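Local coordinates for protein endo-1,4-beta-xylanase (Uncultured bacterium, PDB 7AX7) that uses cobalt to cleave acetyl groups from acetylated xylan, acting as the independent esterase domain of a multidomain xylanase, at residues Thr122-Arg136 with Ile150-Ala164. Numbering follows the deposited sequence.
Sequences TLINDSENSTSVQQR and ILLHDFQGNSQTVQA. Unlike the reference sequence in segment 122-136: S127 (reference Trp).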
loop_
_atom_site.group_PDB
_atom_site.type_symbol
_atom_site.label_atom_id
_atom_site.label_comp_id
_atom_site.label_asym_id
_atom_site.label_seq_id
_atom_site.Cartn_x
_atom_site.Cartn_y
_atom_site.Cartn_z
ATOM N N THR A 122 1.518 -5.983 -8.045
ATOM C CA THR A 122 1.246 -5.754 -9.462
ATOM C C THR A 122 0.719 -4.338 -9.660
ATOM O O THR A 122 -0.267 -3.945 -9.024
ATOM C CB THR A 122 0.253 -6.777 -10.005
ATOM O OG1 THR A 122 0.765 -8.097 -9.768
ATOM C CG2 THR A 122 0.045 -6.574 -11.509
ATOM N N LEU A 123 1.379 -3.572 -10.531
ATOM C CA LEU A 123 0.919 -2.225 -10.845
ATOM C C LEU A 123 -0.287 -2.292 -11.767
ATOM O O LEU A 123 -0.396 -3.188 -12.608
ATOM C CB LEU A 123 2.017 -1.407 -11.524
ATOM C CG LEU A 123 3.433 -1.439 -10.953
ATOM C CD1 LEU A 123 4.356 -0.535 -11.771
ATOM C CD2 LEU A 123 3.416 -1.036 -9.493
ATOM N N ILE A 124 -1.207 -1.344 -11.595
ATOM C CA ILE A 124 -2.330 -1.198 -12.511
ATOM C C ILE A 124 -2.247 0.108 -13.289
ATOM O O ILE A 124 -3.214 0.491 -13.948
ATOM C CB ILE A 124 -3.684 -1.326 -11.788
ATOM C CG1 ILE A 124 -3.986 -0.073 -10.982
ATOM C CG2 ILE A 124 -3.708 -2.579 -10.887
ATOM C CD1 ILE A 124 -5.459 0.061 -10.622
ATOM N N ASN A 125 -1.105 0.796 -13.230
ATOM C CA ASN A 125 -0.848 2.008 -14.013
ATOM C C ASN A 125 -1.889 3.089 -13.738
ATOM O O ASN A 125 -2.322 3.793 -14.650
ATOM C CB ASN A 125 -0.784 1.711 -15.518
ATOM C CG ASN A 125 -0.014 0.438 -15.844
ATOM O OD1 ASN A 125 -0.494 -0.405 -16.607
ATOM N ND2 ASN A 125 1.185 0.295 -15.275
ATOM N N ASP A 126 -2.286 3.238 -12.471
ATOM C CA ASP A 126 -3.258 4.255 -12.080
ATOM C C ASP A 126 -2.587 5.513 -11.538
ATOM O O ASP A 126 -3.150 6.200 -10.674
ATOM C CB ASP A 126 -4.246 3.699 -11.056
ATOM C CG ASP A 126 -3.655 3.597 -9.667
ATOM O OD1 ASP A 126 -2.470 3.226 -9.549
ATOM O OD2 ASP A 126 -4.370 3.906 -8.695
ATOM N N SER A 127 -1.380 5.820 -12.020
ATOM C CA SER A 127 -0.737 7.086 -11.704
ATOM C C SER A 127 -0.865 8.105 -12.831
ATOM O O SER A 127 -0.636 9.295 -12.600
ATOM C CB SER A 127 0.747 6.866 -11.360
ATOM O OG SER A 127 1.531 6.580 -12.509
ATOM N N GLU A 128 -1.250 7.669 -14.028
ATOM C CA GLU A 128 -1.383 8.524 -15.197
ATOM C C GLU A 128 -2.860 8.678 -15.547
ATOM O O GLU A 128 -3.587 7.681 -15.642
ATOM C CB GLU A 128 -0.617 7.930 -16.381
ATOM C CG GLU A 128 -0.403 8.882 -17.535
ATOM C CD GLU A 128 1.039 9.344 -17.635
ATOM O OE1 GLU A 128 1.393 10.351 -16.983
ATOM O OE2 GLU A 128 1.820 8.686 -18.356
ATOM N N ASN A 129 -3.294 9.925 -15.754
ATOM C CA ASN A 129 -4.701 10.180 -16.056
ATOM C C ASN A 129 -5.132 9.525 -17.364
ATOM O O ASN A 129 -6.311 9.189 -17.533
ATOM C CB ASN A 129 -4.959 11.686 -16.102
ATOM C CG ASN A 129 -5.752 12.175 -14.904
ATOM O OD1 ASN A 129 -6.885 12.639 -15.045
ATOM N ND2 ASN A 129 -5.169 12.053 -13.715
ATOM N N SER A 130 -4.197 9.326 -18.294
ATOM C CA SER A 130 -4.527 8.698 -19.566
ATOM C C SER A 130 -4.936 7.234 -19.415
ATOM O O SER A 130 -5.424 6.641 -20.383
ATOM C CB SER A 130 -3.336 8.820 -20.523
ATOM O OG SER A 130 -2.195 8.163 -19.993
ATOM N N THR A 131 -4.739 6.634 -18.245
ATOM C CA THR A 131 -5.286 5.310 -17.962
ATOM C C THR A 131 -6.713 5.495 -17.461
ATOM O O THR A 131 -6.938 6.078 -16.395
ATOM C CB THR A 131 -4.431 4.569 -16.939
ATOM O OG1 THR A 131 -3.052 4.666 -17.316
ATOM C CG2 THR A 131 -4.831 3.099 -16.872
ATOM N N SER A 132 -7.676 5.009 -18.238
ATOM C CA SER A 132 -9.080 5.269 -17.969
ATOM C C SER A 132 -9.541 4.545 -16.705
ATOM O O SER A 132 -8.889 3.626 -16.197
ATOM C CB SER A 132 -9.937 4.804 -19.143
ATOM O OG SER A 132 -9.957 3.383 -19.177
ATOM N N VAL A 133 -10.709 4.961 -16.212
ATOM C CA VAL A 133 -11.390 4.207 -15.156
ATOM C C VAL A 133 -11.432 2.719 -15.501
ATOM O O VAL A 133 -10.988 1.863 -14.725
ATOM C CB VAL A 133 -12.808 4.762 -14.931
ATOM C CG1 VAL A 133 -13.588 3.846 -13.985
ATOM C CG2 VAL A 133 -12.740 6.184 -14.403
ATOM N N GLN A 134 -11.986 2.388 -16.673
ATOM C CA GLN A 134 -12.212 0.983 -17.021
ATOM C C GLN A 134 -10.904 0.229 -17.267
ATOM O O GLN A 134 -10.820 -0.973 -16.983
ATOM C CB GLN A 134 -13.116 0.885 -18.250
ATOM C CG GLN A 134 -13.683 -0.503 -18.470
ATOM C CD GLN A 134 -14.586 -0.941 -17.331
ATOM O OE1 GLN A 134 -15.339 -0.138 -16.778
ATOM N NE2 GLN A 134 -14.494 -2.208 -16.958
ATOM N N GLN A 135 -9.876 0.895 -17.797
ATOM C CA GLN A 135 -8.567 0.248 -17.851
ATOM C C GLN A 135 -8.091 -0.119 -16.450
ATOM O O GLN A 135 -7.551 -1.211 -16.230
ATOM C CB GLN A 135 -7.540 1.152 -18.538
ATOM C CG GLN A 135 -7.664 1.235 -20.060
ATOM C CD GLN A 135 -6.609 2.148 -20.678
ATOM O OE1 GLN A 135 -6.572 3.350 -20.409
ATOM N NE2 GLN A 135 -5.742 1.572 -21.504
ATOM N N ARG A 136 -8.287 0.788 -15.489
ATOM C CA ARG A 136 -7.898 0.507 -14.110
ATOM C C ARG A 136 -8.654 -0.697 -13.566
ATOM O O ARG A 136 -8.060 -1.599 -12.963
ATOM C CB ARG A 136 -8.127 1.751 -13.243
ATOM C CG ARG A 136 -7.192 2.892 -13.622
ATOM C CD ARG A 136 -7.530 4.216 -12.958
ATOM N NE ARG A 136 -6.793 5.292 -13.620
ATOM C CZ ARG A 136 -6.258 6.347 -13.008
ATOM N NH1 ARG A 136 -6.363 6.490 -11.690
ATOM N NH2 ARG A 136 -5.603 7.257 -13.723
ATOM N N ILE A 150 -1.804 -5.973 -4.892
ATOM C CA ILE A 150 -2.148 -5.095 -6.005
ATOM C C ILE A 150 -1.877 -3.651 -5.591
ATOM O O ILE A 150 -2.294 -3.216 -4.509
ATOM C CB ILE A 150 -3.605 -5.296 -6.457
ATOM C CG1 ILE A 150 -3.787 -6.723 -6.997
ATOM C CG2 ILE A 150 -3.992 -4.275 -7.537
ATOM C CD1 ILE A 150 -5.231 -7.089 -7.295
ATOM N N LEU A 151 -1.164 -2.923 -6.446
ATOM C CA LEU A 151 -0.686 -1.579 -6.147
ATOM C C LEU A 151 -1.574 -0.554 -6.845
ATOM O O LEU A 151 -1.656 -0.536 -8.080
ATOM C CB LEU A 151 0.773 -1.424 -6.580
ATOM C CG LEU A 151 1.532 -0.157 -6.167
ATOM C CD1 LEU A 151 3.031 -0.402 -6.212
ATOM C CD2 LEU A 151 1.154 1.039 -7.037
ATOM N N LEU A 152 -2.240 0.287 -6.050
ATOM C CA LEU A 152 -3.006 1.440 -6.513
ATOM C C LEU A 152 -2.428 2.699 -5.858
ATOM O O LEU A 152 -1.526 2.617 -5.026
ATOM C CB LEU A 152 -4.494 1.256 -6.191
ATOM C CG LEU A 152 -5.182 -0.016 -6.725
ATOM C CD1 LEU A 152 -4.990 -1.193 -5.772
ATOM C CD2 LEU A 152 -6.661 0.214 -6.953
ATOM N N HIS A 153 -2.936 3.878 -6.247
ATOM C CA HIS A 153 -2.477 5.149 -5.687
ATOM C C HIS A 153 -3.642 5.961 -5.143
ATOM O O HIS A 153 -4.694 6.060 -5.787
ATOM C CB HIS A 153 -1.749 6.024 -6.724
ATOM C CG HIS A 153 -0.529 5.392 -7.310
ATOM N ND1 HIS A 153 -0.588 4.343 -8.202
ATOM C CD2 HIS A 153 0.787 5.667 -7.136
ATOM C CE1 HIS A 153 0.640 4.006 -8.560
ATOM N NE2 HIS A 153 1.492 4.790 -7.924
ATOM N N ASP A 154 -3.438 6.587 -3.979
ATOM C CA ASP A 154 -4.398 7.549 -3.454
ATOM C C ASP A 154 -3.736 8.901 -3.198
ATOM O O ASP A 154 -4.000 9.563 -2.189
ATOM C CB ASP A 154 -5.098 7.013 -2.203
ATOM C CG ASP A 154 -4.150 6.803 -1.020
ATOM O OD1 ASP A 154 -2.956 6.513 -1.231
ATOM O OD2 ASP A 154 -4.620 6.926 0.128
ATOM N N PHE A 155 -2.870 9.337 -4.117
ATOM C CA PHE A 155 -2.423 10.724 -4.074
ATOM C C PHE A 155 -3.602 11.655 -4.364
ATOM O O PHE A 155 -4.626 11.248 -4.925
ATOM C CB PHE A 155 -1.274 10.968 -5.064
ATOM C CG PHE A 155 -1.610 10.649 -6.499
ATOM C CD1 PHE A 155 -2.387 11.512 -7.254
ATOM C CD2 PHE A 155 -1.126 9.501 -7.094
ATOM C CE1 PHE A 155 -2.692 11.224 -8.586
ATOM C CE2 PHE A 155 -1.426 9.202 -8.418
ATOM C CZ PHE A 155 -2.206 10.073 -9.165
ATOM N N GLN A 156 -3.462 12.914 -3.950
ATOM C CA GLN A 156 -4.540 13.878 -4.126
ATOM C C GLN A 156 -4.955 13.967 -5.590
ATOM O O GLN A 156 -4.115 14.116 -6.474
ATOM C CB GLN A 156 -4.113 15.263 -3.623
ATOM C CG GLN A 156 -5.175 16.334 -3.838
ATOM C CD GLN A 156 -6.511 15.966 -3.194
ATOM O OE1 GLN A 156 -6.542 15.367 -2.121
ATOM N NE2 GLN A 156 -7.616 16.307 -3.856
ATOM N N GLY A 157 -6.260 13.881 -5.840
ATOM C CA GLY A 157 -6.779 14.075 -7.178
ATOM C C GLY A 157 -6.938 12.823 -8.018
ATOM O O GLY A 157 -7.429 12.920 -9.151
ATOM N N ASN A 158 -6.554 11.651 -7.509
ATOM C CA ASN A 158 -6.628 10.418 -8.302
ATOM C C ASN A 158 -8.056 9.856 -8.313
ATOM O O ASN A 158 -8.335 8.707 -7.947
ATOM C CB ASN A 158 -5.624 9.390 -7.793
ATOM C CG ASN A 158 -5.318 8.343 -8.833
ATOM O OD1 ASN A 158 -5.508 8.588 -10.024
ATOM N ND2 ASN A 158 -4.838 7.174 -8.403
ATOM N N SER A 159 -8.977 10.697 -8.784
ATOM C CA SER A 159 -10.387 10.342 -8.751
ATOM C C SER A 159 -10.734 9.213 -9.714
ATOM O O SER A 159 -11.747 8.540 -9.510
ATOM C CB SER A 159 -11.244 11.571 -9.052
ATOM O OG SER A 159 -10.866 12.143 -10.279
ATOM N N GLN A 160 -9.919 8.959 -10.741
ATOM C CA GLN A 160 -10.263 7.862 -11.646
ATOM C C GLN A 160 -10.083 6.503 -10.976
ATOM O O GLN A 160 -10.760 5.533 -11.344
ATOM C CB GLN A 160 -9.440 7.958 -12.927
ATOM C CG GLN A 160 -9.867 9.107 -13.831
ATOM C CD GLN A 160 -8.945 9.287 -15.025
ATOM O OE1 GLN A 160 -7.786 9.672 -14.878
ATOM N NE2 GLN A 160 -9.457 9.009 -16.210
ATOM N N THR A 161 -9.182 6.407 -9.997
ATOM C CA THR A 161 -9.081 5.178 -9.210
ATOM C C THR A 161 -10.236 5.069 -8.230
ATOM O O THR A 161 -10.758 3.970 -7.994
ATOM C CB THR A 161 -7.741 5.129 -8.486
ATOM O OG1 THR A 161 -6.712 4.838 -9.443
ATOM C CG2 THR A 161 -7.739 4.065 -7.367
ATOM N N VAL A 162 -10.657 6.198 -7.655
ATOM C CA VAL A 162 -11.878 6.205 -6.855
ATOM C C VAL A 162 -13.061 5.702 -7.677
ATOM O O VAL A 162 -13.856 4.880 -7.208
ATOM C CB VAL A 162 -12.133 7.613 -6.291
ATOM C CG1 VAL A 162 -13.470 7.650 -5.575
ATOM C CG2 VAL A 162 -10.988 8.016 -5.342
ATOM N N GLN A 163 -13.192 6.175 -8.919
ATOM C CA GLN A 163 -14.277 5.701 -9.772
ATOM C C GLN A 163 -14.153 4.209 -10.051
ATOM O O GLN A 163 -15.158 3.497 -10.111
ATOM C CB GLN A 163 -14.302 6.481 -11.089
ATOM C CG GLN A 163 -14.732 7.922 -10.959
ATOM C CD GLN A 163 -14.528 8.700 -12.256
ATOM O OE1 GLN A 163 -13.401 9.080 -12.606
ATOM N NE2 GLN A 163 -15.614 8.926 -12.981
ATOM N N ALA A 164 -12.923 3.721 -10.213
ATOM C CA ALA A 164 -12.690 2.324 -10.570
ATOM C C ALA A 164 -12.912 1.375 -9.400
ATOM O O ALA A 164 -13.281 0.219 -9.614
ATOM C CB ALA A 164 -11.266 2.156 -11.099
HETATM O O HOH W 1 -4.041 9.194 -12.503
#
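D126 and H153 meet through a short bond, H153 ND1 to D126 OD1 at 2.6 Å; the carboxylate oxygen lies in the imidazole plane, yet the ring nitrogen approaches from above the carboxylate plane, the two groups being turned 49° apart. The other oxygen is gripped twice: H153 N reaches the syn lone pair of D126 OD2, and T161 OG1 donates to its anti lone pair at 2.6 Å. With chi1 at 77°, CG of D126 sits between its backbone N and carbonyl carbon, which turns the carboxylate onto the end of strand 150-153. That strand and 122-123 are the parallel neighbours of a beta-alpha-beta unit in this NodB-type deacetylase fold, joined by L151 N to T122 O (2.9 Å). The H153 side chain also comes within about 5 Å of the cobalt bound by D12, H62 and H66, so the two bonds from D126 to H153, at ND1 and at the backbone N, fix the turn of an imidazole that borders the metal site, consistent with the Asp-His pairs of CE4 deacetylases. S127 CB covers one face of that ring, 4.1 Å from its centroid. The extended R136 side chain directs NH1 to N158 OD1 (2.8 Å, in the guanidinium plane) and to T161 OG1 (2.8 Å). Its guanidinium is sandwiched between D126 CA and Q160 CB, on opposite faces.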